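Local coordinates for protein EmGH1 (Erythrobacter marinus, PDB 5Z87) that probably hydrolyses beta-glucosidic bonds, as a beta-glucosidase of glycosyl hydrolase family 3, at residues V418-E423 / P595-A600; M437-P442 / F475-A480; Q481-T486 / G559-L564; I528-G533 / K573-V578. All coordinates share one frame; numbering follows the deposited sequence.

Contact 1: residues V418-E423 / P595-A600; sequences VLLQNE and PAILDA
With CG of Gln-421 set between its backbone N and carbonyl carbon (chi1 55°) and CG1 of Ile-597 anti to the carbonyl carbon (chi1 -54°), the two side chains run side by side across an antiparallel strand pair interrupted by a beta bulge. Strand 418-422 is one of the two outermost strands of the mixed sheet in the family 3 C-terminal domain, and the bulge shows how a register can slip by one residue without losing the ladder. Val-418 and Asp-599 form a hydrogen-bonded pair, Asp-599 N reaching Val-418 O at 2.7 Å. Past Leu-419 the register moves on: Leu-420 N binds Ile-597 O at 2.9 Å, and Ile-597 N returns to Gln-421 O. The slip turns the Leu-420 side chain toward the partner strand, where its CD1 lies 3.8 Å from Ile-597 CG2 and CG rests on Asp-599 CB. Glu-423 N then bonds Pro-595 O at 2.7 Å. The carboxylate of Asp-599 is engaged by His-581, and the Gln-421 amide is held by Tyr-660, Cys-594 and Ala-591, which fixes its rotation. Against that amide lies a methyl group, Ile-597 CD1, 3.6 Å from Gln-421 CD.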
loop_
_atom_site.group_PDB
_atom_site.type_symbol
_atom_site.label_atom_id
_atom_site.label_comp_id
_atom_site.label_asym_id
_atom_site.label_seq_id
_atom_site.Cartn_x
_atom_site.Cartn_y
_atom_site.Cartn_z
ATOM N N VAL A 418 19.296 2.261 20.902
ATOM C CA VAL A 418 19.942 2.687 19.664
ATOM C C VAL A 418 20.374 4.140 19.805
ATOM O O VAL A 418 19.567 5.000 20.183
ATOM C CB VAL A 418 18.996 2.534 18.459
ATOM C CG1 VAL A 418 19.681 3.048 17.165
ATOM C CG2 VAL A 418 18.498 1.098 18.319
ATOM N N LEU A 419 21.640 4.408 19.495
ATOM C CA LEU A 419 22.149 5.767 19.346
ATOM C C LEU A 419 21.843 6.207 17.916
ATOM O O LEU A 419 22.534 5.811 16.975
ATOM C CB LEU A 419 23.646 5.824 19.645
ATOM C CG LEU A 419 24.279 7.225 19.610
ATOM C CD1 LEU A 419 23.517 8.180 20.537
ATOM C CD2 LEU A 419 25.775 7.213 19.974
ATOM N N LEU A 420 20.805 7.033 17.752
ATOM C CA LEU A 420 20.373 7.448 16.418
ATOM C C LEU A 420 21.305 8.501 15.827
ATOM O O LEU A 420 21.687 8.409 14.654
ATOM C CB LEU A 420 18.942 7.992 16.455
ATOM C CG LEU A 420 17.783 7.026 16.692
ATOM C CD1 LEU A 420 16.480 7.790 16.650
ATOM C CD2 LEU A 420 17.776 5.908 15.663
ATOM N N GLN A 421 21.647 9.526 16.612
ATOM C CA GLN A 421 22.577 10.560 16.173
ATOM C C GLN A 421 23.276 11.165 17.384
ATOM O O GLN A 421 22.715 11.227 18.483
ATOM C CB GLN A 421 21.877 11.661 15.367
ATOM C CG GLN A 421 20.720 12.317 16.068
ATOM C CD GLN A 421 19.818 13.048 15.094
ATOM O OE1 GLN A 421 19.303 12.451 14.160
ATOM N NE2 GLN A 421 19.633 14.348 15.301
ATOM N N ASN A 422 24.509 11.615 17.167
ATOM C CA ASN A 422 25.333 12.156 18.226
ATOM C C ASN A 422 26.143 13.331 17.681
ATOM O O ASN A 422 27.367 13.351 17.738
ATOM C CB ASN A 422 26.246 11.079 18.805
ATOM C CG ASN A 422 26.801 11.463 20.170
ATOM O OD1 ASN A 422 26.256 12.338 20.846
ATOM N ND2 ASN A 422 27.882 10.815 20.576
ATOM N N GLU A 423 25.444 14.327 17.136
ATOM C CA GLU A 423 26.109 15.441 16.461
ATOM C C GLU A 423 27.006 16.207 17.438
ATOM O O GLU A 423 26.548 16.673 18.487
ATOM C CB GLU A 423 25.062 16.371 15.847
ATOM C CG GLU A 423 24.633 16.008 14.426
ATOM C CD GLU A 423 23.334 16.694 14.016
ATOM O OE1 GLU A 423 23.138 17.874 14.397
ATOM O OE2 GLU A 423 22.513 16.057 13.315
ATOM N N PRO A 595 20.762 17.367 18.795
ATOM C CA PRO A 595 21.957 16.700 18.249
ATOM C C PRO A 595 22.141 15.254 18.674
ATOM O O PRO A 595 22.835 14.513 17.969
ATOM C CB PRO A 595 23.112 17.575 18.765
ATOM C CG PRO A 595 22.560 18.252 19.984
ATOM C CD PRO A 595 21.098 18.500 19.673
ATOM N N ALA A 596 21.606 14.834 19.820
ATOM C CA ALA A 596 21.841 13.488 20.344
ATOM C C ALA A 596 20.508 12.848 20.682
ATOM O O ALA A 596 19.728 13.408 21.459
ATOM C CB ALA A 596 22.745 13.513 21.582
ATOM N N ILE A 597 20.237 11.692 20.088
ATOM C CA ILE A 597 18.964 11.001 20.268
ATOM C C ILE A 597 19.233 9.529 20.533
ATOM O O ILE A 597 19.940 8.872 19.758
ATOM C CB ILE A 597 18.035 11.161 19.048
ATOM C CG1 ILE A 597 17.838 12.639 18.718
ATOM C CG2 ILE A 597 16.692 10.500 19.320
ATOM C CD1 ILE A 597 17.087 12.872 17.448
ATOM N N LEU A 598 18.691 9.026 21.638
ATOM C CA LEU A 598 18.632 7.600 21.926
ATOM C C LEU A 598 17.245 7.098 21.554
ATOM O O LEU A 598 16.246 7.773 21.815
ATOM C CB LEU A 598 18.893 7.323 23.409
ATOM C CG LEU A 598 20.305 7.593 23.915
ATOM C CD1 LEU A 598 20.434 7.199 25.372
ATOM C CD2 LEU A 598 21.292 6.817 23.071
ATOM N N ASP A 599 17.176 5.921 20.939
ATOM C CA ASP A 599 15.894 5.295 20.640
ATOM C C ASP A 599 15.777 4.041 21.493
ATOM O O ASP A 599 16.490 3.058 21.265
ATOM C CB ASP A 599 15.745 4.972 19.156
ATOM C CG ASP A 599 14.282 4.834 18.742
ATOM O OD1 ASP A 599 13.436 4.497 19.617
ATOM O OD2 ASP A 599 13.978 5.073 17.548
ATOM N N ALA A 600 14.887 4.081 22.482
ATOM C CA ALA A 600 14.777 2.986 23.434
ATOM C C ALA A 600 13.566 2.109 23.181
ATOM O O ALA A 600 13.422 1.075 23.843
ATOM C CB ALA A 600 14.729 3.531 24.873
#

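Contact 2: residues M437-P442 / F475-A480; sequences MLVVGP and FEVEYA
Five backbone bonds join Met-437 to Gly-441 with the strand 476-480, a parallel ladder in which each residue from Met-437 to Val-440 faces its mate from Val-477 to Ala-480. Val-439 N to Glu-478 O is 2.8 Å, whereas the last bond, Gly-441 N to Ala-480 O, is weak at 3.4 Å. CA-H groups add to the ladder: Tyr-479 CA lies 3.2 Å from Val-439 O. Apolar contacts occupy both faces. On one, the Met-437 chain bends at its third torsion (chi3 -61°), and CE comes 4.0 Å from Phe-475 CE1, while Val-439 CG2 touches Val-477 CG1. On the other, Leu-438 CD1 lies 3.9 Å from Ala-480 CB. Water completes the polar set, donating a hydrogen bond to Gly-441 O at 2.8 Å and also bonding Tyr-479 OH, and so links the loop residue Gly-441 to the Tyr-479 side chain. Glu-478 OE1 finds its charged mate in Lys-436. The pair is a worked case of the beta-alpha-beta crossover: helix 462-473 links the strands and covers Met-437, Val-439 and Tyr-479 through Leu-466 and Leu-463, helix 508-522 packs on Leu-438 and Ala-480, and strand 527-533 continues the sheet beyond strand 436-440.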
loop_
_atom_site.group_PDB
_atom_site.type_symbol
_atom_site.label_atom_id
_atom_site.label_comp_id
_atom_site.label_asym_id
_atom_site.label_seq_id
_atom_site.Cartn_x
_atom_site.Cartn_y
_atom_site.Cartn_z
ATOM N N MET A 437 20.636 18.337 36.490
ATOM C CA MET A 437 20.024 17.806 35.277
ATOM C C MET A 437 18.507 17.857 35.381
ATOM O O MET A 437 17.934 17.383 36.368
ATOM C CB MET A 437 20.483 16.370 35.031
ATOM C CG MET A 437 19.634 15.627 34.015
ATOM S SD MET A 437 19.917 13.852 34.020
ATOM C CE MET A 437 21.643 13.694 33.602
ATOM N N LEU A 438 17.863 18.439 34.369
ATOM C CA LEU A 438 16.410 18.404 34.242
ATOM C C LEU A 438 16.004 17.181 33.424
ATOM O O LEU A 438 16.449 17.024 32.282
ATOM C CB LEU A 438 15.889 19.667 33.564
ATOM C CG LEU A 438 14.417 19.614 33.139
ATOM C CD1 LEU A 438 13.493 19.596 34.354
ATOM C CD2 LEU A 438 14.062 20.758 32.211
ATOM N N VAL A 439 15.177 16.319 34.009
ATOM C CA VAL A 439 14.575 15.187 33.309
ATOM C C VAL A 439 13.121 15.548 33.047
ATOM O O VAL A 439 12.346 15.734 33.992
ATOM C CB VAL A 439 14.694 13.890 34.127
ATOM C CG1 VAL A 439 14.066 12.717 33.385
ATOM C CG2 VAL A 439 16.155 13.592 34.426
ATOM N N VAL A 440 12.747 15.660 31.769
ATOM C CA VAL A 440 11.484 16.273 31.373
ATOM C C VAL A 440 10.868 15.511 30.204
ATOM O O VAL A 440 11.577 15.009 29.324
ATOM C CB VAL A 440 11.701 17.758 31.005
ATOM C CG1 VAL A 440 12.902 17.877 30.091
ATOM C CG2 VAL A 440 10.473 18.348 30.327
ATOM N N GLY A 441 9.531 15.449 30.190
ATOM C CA GLY A 441 8.797 14.877 29.083
ATOM C C GLY A 441 7.709 13.903 29.501
ATOM O O GLY A 441 7.691 13.386 30.625
ATOM N N PRO A 442 6.777 13.626 28.588
ATOM C CA PRO A 442 5.652 12.742 28.940
ATOM C C PRO A 442 6.076 11.330 29.317
ATOM O O PRO A 442 5.337 10.657 30.042
ATOM C CB PRO A 442 4.785 12.756 27.676
ATOM C CG PRO A 442 5.740 13.103 26.566
ATOM C CD PRO A 442 6.724 14.065 27.183
ATOM N N PHE A 475 25.384 14.537 41.714
ATOM C CA PHE A 475 24.777 15.686 41.063
ATOM C C PHE A 475 23.275 15.626 41.288
ATOM O O PHE A 475 22.735 14.612 41.733
ATOM C CB PHE A 475 25.137 15.761 39.569
ATOM C CG PHE A 475 24.586 14.638 38.732
ATOM C CD1 PHE A 475 23.310 14.719 38.196
ATOM C CD2 PHE A 475 25.357 13.524 38.449
ATOM C CE1 PHE A 475 22.803 13.695 37.416
ATOM C CE2 PHE A 475 24.857 12.499 37.665
ATOM C CZ PHE A 475 23.578 12.585 37.152
ATOM N N GLU A 476 22.611 16.736 40.984
ATOM C CA GLU A 476 21.202 16.932 41.274
ATOM C C GLU A 476 20.345 16.656 40.044
ATOM O O GLU A 476 20.792 16.810 38.903
ATOM C CB GLU A 476 20.960 18.360 41.759
ATOM C CG GLU A 476 19.578 18.617 42.310
ATOM C CD GLU A 476 19.418 20.042 42.795
ATOM O OE1 GLU A 476 18.299 20.594 42.669
ATOM O OE2 GLU A 476 20.419 20.606 43.300
ATOM N N VAL A 477 19.099 16.255 40.295
ATOM C CA VAL A 477 18.113 15.983 39.259
ATOM C C VAL A 477 16.823 16.697 39.635
ATOM O O VAL A 477 16.351 16.572 40.769
ATOM C CB VAL A 477 17.864 14.469 39.091
ATOM C CG1 VAL A 477 16.461 14.200 38.543
ATOM C CG2 VAL A 477 18.923 13.855 38.196
ATOM N N GLU A 478 16.265 17.456 38.698
ATOM C CA GLU A 478 14.898 17.932 38.823
ATOM C C GLU A 478 14.054 17.343 37.701
ATOM O O GLU A 478 14.572 16.912 36.668
ATOM C CB GLU A 478 14.810 19.460 38.800
ATOM C CG GLU A 478 13.532 19.977 39.456
ATOM C CD GLU A 478 13.643 21.415 39.918
ATOM O OE1 GLU A 478 14.765 21.845 40.271
ATOM O OE2 GLU A 478 12.603 22.111 39.934
ATOM N N TYR A 479 12.745 17.319 37.925
ATOM C CA TYR A 479 11.813 16.703 37.002
ATOM C C TYR A 479 10.722 17.699 36.668
ATOM O O TYR A 479 10.231 18.411 37.546
ATOM C CB TYR A 479 11.178 15.429 37.590
ATOM C CG TYR A 479 9.864 15.049 36.934
ATOM C CD1 TYR A 479 9.831 14.502 35.656
ATOM C CD2 TYR A 479 8.657 15.248 37.586
ATOM C CE1 TYR A 479 8.630 14.162 35.052
ATOM C CE2 TYR A 479 7.454 14.913 36.993
ATOM C CZ TYR A 479 7.444 14.362 35.725
ATOM O OH TYR A 479 6.240 14.021 35.134
ATOM N N ALA A 480 10.357 17.744 35.396
ATOM C CA ALA A 480 9.201 18.484 34.925
ATOM C C ALA A 480 8.403 17.601 33.975
ATOM O O ALA A 480 8.975 16.815 33.214
ATOM C CB ALA A 480 9.621 19.790 34.225
HETATM O O HOH W 1 6.794 12.177 32.948
#

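Contact 3: residues Q481-T486 / G559-L564; sequences QGCAIT and GEQNEL
Gln-561 OE1 accepts a hydrogen bond from Gly-533 N, while NE2 of the same amide donates to Ile-558 O, so that both ends of the group are held and its rotation is fixed. Against this amide rests Ile-485: its CG1 and CD1 both lie 3.7 Å from Gln-561 NE2, the two side chains crossing at an oblique angle. Further back along the glutamine, Cys-483 SG approaches Gln-561 CG at 3.7 Å. The sulfur occupies the position between its own backbone N and carbonyl carbon (chi1 69°), from which it also touches Leu-564 CD2. An alanine in place of Gln-561 would probably leave Gly-533 N and Ile-558 O without these amide partners and open a gap beside Ile-485 and Cys-483.

The contact illustrates how a loop at the C-terminal end of a parallel strand packs against the start of a helix in an alpha/beta sandwich. The loop follows strand 476-480, and Glu-560 takes the N-cap position of helix 561-569. A water spans the two parts, donating to Ala-484 O and accepting from Glu-560 N at 2.8 Å. The carboxylate of Glu-560 has a partner in Asn-511, whose OD1 accepts from Ala-484 N while its ND2 bonds Glu-560 OE1. One turn into the helix, Leu-564 brings both methyls over the Gly-482 backbone, with CD1 3.7 Å from CA. Fit here is close: a beta carbon on Gly-482 would run into Leu-564 CD2, and the backbone angles of the glycine (phi 83°, psi -72°) would press such a carbon against the carbonyl oxygen of Gln-481 as well.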
loop_
_atom_site.group_PDB
_atom_site.type_symbol
_atom_site.label_atom_id
_atom_site.label_comp_id
_atom_site.label_asym_id
_atom_site.label_seq_id
_atom_site.Cartn_x
_atom_site.Cartn_y
_atom_site.Cartn_z
ATOM N N GLN A 481 7.078 17.719 34.038
ATOM C CA GLN A 481 6.218 16.989 33.109
ATOM C C GLN A 481 6.554 17.335 31.654
ATOM O O GLN A 481 6.694 16.444 30.804
ATOM C CB GLN A 481 4.752 17.296 33.429
ATOM C CG GLN A 481 3.738 16.631 32.513
ATOM C CD GLN A 481 3.695 15.122 32.670
ATOM O OE1 GLN A 481 4.102 14.571 33.699
ATOM N NE2 GLN A 481 3.205 14.442 31.640
ATOM N N GLY A 482 6.715 18.625 31.355
ATOM C CA GLY A 482 6.998 19.059 29.999
ATOM C C GLY A 482 5.728 19.183 29.184
ATOM O O GLY A 482 5.286 20.293 28.879
ATOM N N CYS A 483 5.137 18.040 28.827
ATOM C CA CYS A 483 3.811 17.978 28.223
ATOM C C CYS A 483 3.265 16.570 28.415
ATOM O O CYS A 483 3.999 15.638 28.761
ATOM C CB CYS A 483 3.837 18.346 26.735
ATOM S SG CYS A 483 4.684 17.109 25.687
ATOM N N ALA A 484 1.963 16.432 28.196
ATOM C CA ALA A 484 1.282 15.148 28.224
ATOM C C ALA A 484 0.963 14.714 26.799
ATOM O O ALA A 484 0.682 15.545 25.931
ATOM C CB ALA A 484 -0.011 15.216 29.049
ATOM N N ILE A 485 1.017 13.401 26.565
ATOM C CA ILE A 485 0.593 12.820 25.292
ATOM C C ILE A 485 -0.903 12.547 25.369
ATOM O O ILE A 485 -1.699 13.067 24.574
ATOM C CB ILE A 485 1.389 11.541 24.973
ATOM C CG1 ILE A 485 2.853 11.887 24.679
ATOM C CG2 ILE A 485 0.746 10.771 23.822
ATOM C CD1 ILE A 485 3.776 10.689 24.603
ATOM N N THR A 486 -1.297 11.754 26.353
ATOM C CA THR A 486 -2.695 11.440 26.589
ATOM C C THR A 486 -3.141 12.068 27.902
ATOM O O THR A 486 -2.361 12.179 28.851
ATOM C CB THR A 486 -2.904 9.928 26.603
ATOM O OG1 THR A 486 -1.773 9.300 27.223
ATOM C CG2 THR A 486 -3.021 9.426 25.172
ATOM N N GLY A 559 1.193 15.398 19.020
ATOM C CA GLY A 559 0.805 16.455 19.944
ATOM C C GLY A 559 1.829 17.575 20.039
ATOM O O GLY A 559 2.328 18.085 19.026
ATOM N N GLU A 560 2.146 17.967 21.278
ATOM C CA GLU A 560 2.944 19.152 21.551
ATOM C C GLU A 560 4.378 18.825 21.896
ATOM O O GLU A 560 5.100 19.703 22.375
ATOM C CB GLU A 560 2.324 19.965 22.691
ATOM C CG GLU A 560 1.121 20.782 22.265
ATOM C CD GLU A 560 -0.055 19.905 21.918
ATOM O OE1 GLU A 560 -0.463 19.094 22.775
ATOM O OE2 GLU A 560 -0.556 20.010 20.782
ATOM N N GLN A 561 4.809 17.586 21.670
ATOM C CA GLN A 561 6.149 17.193 22.089
ATOM C C GLN A 561 7.227 17.931 21.301
ATOM O O GLN A 561 8.291 18.240 21.846
ATOM C CB GLN A 561 6.326 15.687 21.930
ATOM C CG GLN A 561 5.480 14.815 22.858
ATOM C CD GLN A 561 5.719 13.348 22.557
ATOM O OE1 GLN A 561 6.691 12.758 23.032
ATOM N NE2 GLN A 561 4.869 12.772 21.713
ATOM N N ASN A 562 6.994 18.190 20.010
ATOM C CA ASN A 562 7.979 18.948 19.246
ATOM C C ASN A 562 8.052 20.382 19.745
ATOM O O ASN A 562 9.145 20.940 19.878
ATOM C CB ASN A 562 7.651 18.915 17.750
ATOM C CG ASN A 562 7.915 17.557 17.130
ATOM O OD1 ASN A 562 8.851 16.855 17.517
ATOM N ND2 ASN A 562 7.083 17.175 16.174
ATOM N N GLU A 563 6.893 20.984 20.028
ATOM C CA GLU A 563 6.860 22.292 20.674
ATOM C C GLU A 563 7.713 22.295 21.935
ATOM O O GLU A 563 8.584 23.155 22.109
ATOM C CB GLU A 563 5.414 22.681 20.993
ATOM C CG GLU A 563 5.237 24.151 21.318
ATOM C CD GLU A 563 3.787 24.573 21.374
ATOM O OE1 GLU A 563 2.936 23.872 20.775
ATOM O OE2 GLU A 563 3.501 25.616 22.013
ATOM N N LEU A 564 7.499 21.310 22.814
ATOM C CA LEU A 564 8.286 21.237 24.042
ATOM C C LEU A 564 9.772 21.113 23.737
ATOM O O LEU A 564 10.603 21.771 24.377
ATOM C CB LEU A 564 7.819 20.055 24.896
ATOM C CG LEU A 564 8.754 19.610 26.027
ATOM C CD1 LEU A 564 8.799 20.652 27.168
ATOM C CD2 LEU A 564 8.356 18.229 26.551
HETATM O O HOH W 2 1.822 16.004 23.198
#

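Contact 4: residues I528-G533 / K573-V578; sequences IVMCLG and KTTVAV
Ile-528 to Leu-532 and Thr-574 to Val-578 are joined by five nearly straight backbone bonds, the two strand axes 4.6 Å apart at their closest and inclined at 23°. They form a parallel pair inside the mixed sheet of the family 3 C-terminal domain, an example of interior strands with hydrophobic cover on both faces. Val-578 N to Met-530 O is 2.7 Å. On one face Ile-528 and Thr-575 run alongside each other in the same direction, and Met-530 lies across Thr-575. The methionine chain turns at the third torsion (chi3 -75°), placing CE 3.7 Å from Thr-575 CG2 and 4.1 Å from Ala-577 CB. Leu-568 and Leu-590, from helices 561-569 and 588-593, close over the methionine. An alanine at Met-530 would probably open a gap between Thr-575, Ala-577 and these two leucines. Ile-528 CD1 also packs on Lys-573 CD, just before strand 574-580, while the lysine NZ goes to carbonyl oxygens of Gln-523 and Cys-525. On the opposite face, beside Cys-531, three valines meet: Val-529 CG1 lies 4.0 Å from Val-578 CG2, and Val-529 CG2 meets Val-576 CG2 at 3.8 Å.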
loop_
_atom_site.group_PDB
_atom_site.type_symbol
_atom_site.label_atom_id
_atom_site.label_comp_id
_atom_site.label_asym_id
_atom_site.label_seq_id
_atom_site.Cartn_x
_atom_site.Cartn_y
_atom_site.Cartn_z
ATOM N N ILE A 528 19.744 18.986 30.041
ATOM C CA ILE A 528 18.326 18.687 29.848
ATOM C C ILE A 528 18.217 17.348 29.124
ATOM O O ILE A 528 18.833 17.162 28.066
ATOM C CB ILE A 528 17.619 19.788 29.037
ATOM C CG1 ILE A 528 17.795 21.156 29.690
ATOM C CG2 ILE A 528 16.144 19.466 28.846
ATOM C CD1 ILE A 528 17.215 22.256 28.848
ATOM N N VAL A 529 17.447 16.420 29.685
ATOM C CA VAL A 529 17.228 15.106 29.078
ATOM C C VAL A 529 15.743 14.983 28.789
ATOM O O VAL A 529 14.933 14.873 29.721
ATOM C CB VAL A 529 17.702 13.955 29.971
ATOM C CG1 VAL A 529 17.255 12.641 29.377
ATOM C CG2 VAL A 529 19.211 13.974 30.128
ATOM N N MET A 530 15.380 15.002 27.503
ATOM C CA MET A 530 13.983 14.968 27.084
ATOM C C MET A 530 13.558 13.530 26.795
ATOM O O MET A 530 14.200 12.831 25.999
ATOM C CB MET A 530 13.777 15.849 25.857
ATOM C CG MET A 530 14.535 17.168 25.947
ATOM S SD MET A 530 14.080 18.335 24.662
ATOM C CE MET A 530 14.906 17.622 23.230
ATOM N N CYS A 531 12.478 13.095 27.450
ATOM C CA CYS A 531 11.918 11.748 27.317
ATOM C C CYS A 531 10.600 11.864 26.557
ATOM O O CYS A 531 9.580 12.275 27.120
ATOM C CB CYS A 531 11.725 11.109 28.684
ATOM S SG CYS A 531 13.277 10.974 29.598
ATOM N N LEU A 532 10.633 11.510 25.272
ATOM C CA LEU A 532 9.530 11.749 24.350
ATOM C C LEU A 532 9.210 10.466 23.579
ATOM O O LEU A 532 9.894 9.443 23.704
ATOM C CB LEU A 532 9.874 12.893 23.384
ATOM C CG LEU A 532 10.614 14.117 23.938
ATOM C CD1 LEU A 532 11.246 14.904 22.816
ATOM C CD2 LEU A 532 9.655 14.990 24.701
ATOM N N GLY A 533 8.154 10.528 22.772
ATOM C CA GLY A 533 7.841 9.446 21.856
ATOM C C GLY A 533 6.353 9.222 21.711
ATOM O O GLY A 533 5.624 10.079 21.191
ATOM N N LYS A 573 21.360 24.914 26.386
ATOM C CA LYS A 573 22.055 24.009 27.286
ATOM C C LYS A 573 22.364 22.685 26.587
ATOM O O LYS A 573 21.891 22.405 25.484
ATOM C CB LYS A 573 21.223 23.764 28.543
ATOM C CG LYS A 573 21.099 24.984 29.444
ATOM C CD LYS A 573 19.641 25.322 29.709
ATOM C CE LYS A 573 19.506 26.640 30.467
ATOM N NZ LYS A 573 20.367 26.664 31.683
ATOM N N THR A 574 23.190 21.868 27.243
ATOM C CA THR A 574 23.416 20.497 26.802
ATOM C C THR A 574 22.103 19.723 26.842
ATOM O O THR A 574 21.540 19.503 27.921
ATOM C CB THR A 574 24.468 19.829 27.685
ATOM O OG1 THR A 574 25.608 20.687 27.774
ATOM C CG2 THR A 574 24.907 18.490 27.107
ATOM N N THR A 575 21.598 19.324 25.674
ATOM C CA THR A 575 20.286 18.701 25.560
ATOM C C THR A 575 20.381 17.417 24.746
ATOM O O THR A 575 20.938 17.414 23.646
ATOM C CB THR A 575 19.275 19.657 24.916
ATOM O OG1 THR A 575 19.230 20.877 25.662
ATOM C CG2 THR A 575 17.877 19.044 24.903
ATOM N N VAL A 576 19.837 16.328 25.292
ATOM C CA VAL A 576 19.714 15.062 24.587
ATOM C C VAL A 576 18.278 14.575 24.704
ATOM O O VAL A 576 17.549 14.916 25.638
ATOM C CB VAL A 576 20.682 13.993 25.122
ATOM C CG1 VAL A 576 22.101 14.525 25.101
ATOM C CG2 VAL A 576 20.292 13.598 26.523
ATOM N N ALA A 577 17.876 13.758 23.742
ATOM C CA ALA A 577 16.538 13.191 23.730
ATOM C C ALA A 577 16.619 11.669 23.796
ATOM O O ALA A 577 17.505 11.050 23.184
ATOM C CB ALA A 577 15.754 13.654 22.487
ATOM N N VAL A 578 15.709 11.084 24.578
ATOM C CA VAL A 578 15.504 9.638 24.680
ATOM C C VAL A 578 14.095 9.328 24.173
ATOM O O VAL A 578 13.108 9.859 24.701
ATOM C CB VAL A 578 15.681 9.137 26.123
ATOM C CG1 VAL A 578 15.652 7.605 26.168
ATOM C CG2 VAL A 578 16.979 9.652 26.705
#

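How the contacts relate
From the N terminus, strand 418-422 opens contact 1, which closes a long loop only at strand 596-601; the other three contacts are nested inside it. Contact 2 opens and closes first, through one helical crossover, before contacts 3 and 4 begin. These two cross, because 528-533 lies between the segments of contact 3 and 559-564 between those of contact 4. Contacts 1, 4 and 2, in that order, are strand pairs across one sheet, linked by probable backbone bonds such as Leu-598 N to Ala-577 O and Val-529 N to Leu-438 O. Contact 3 ties the loop after strand 476-480 to a helix beside that sheet, and Pro-442 packs against both its segments.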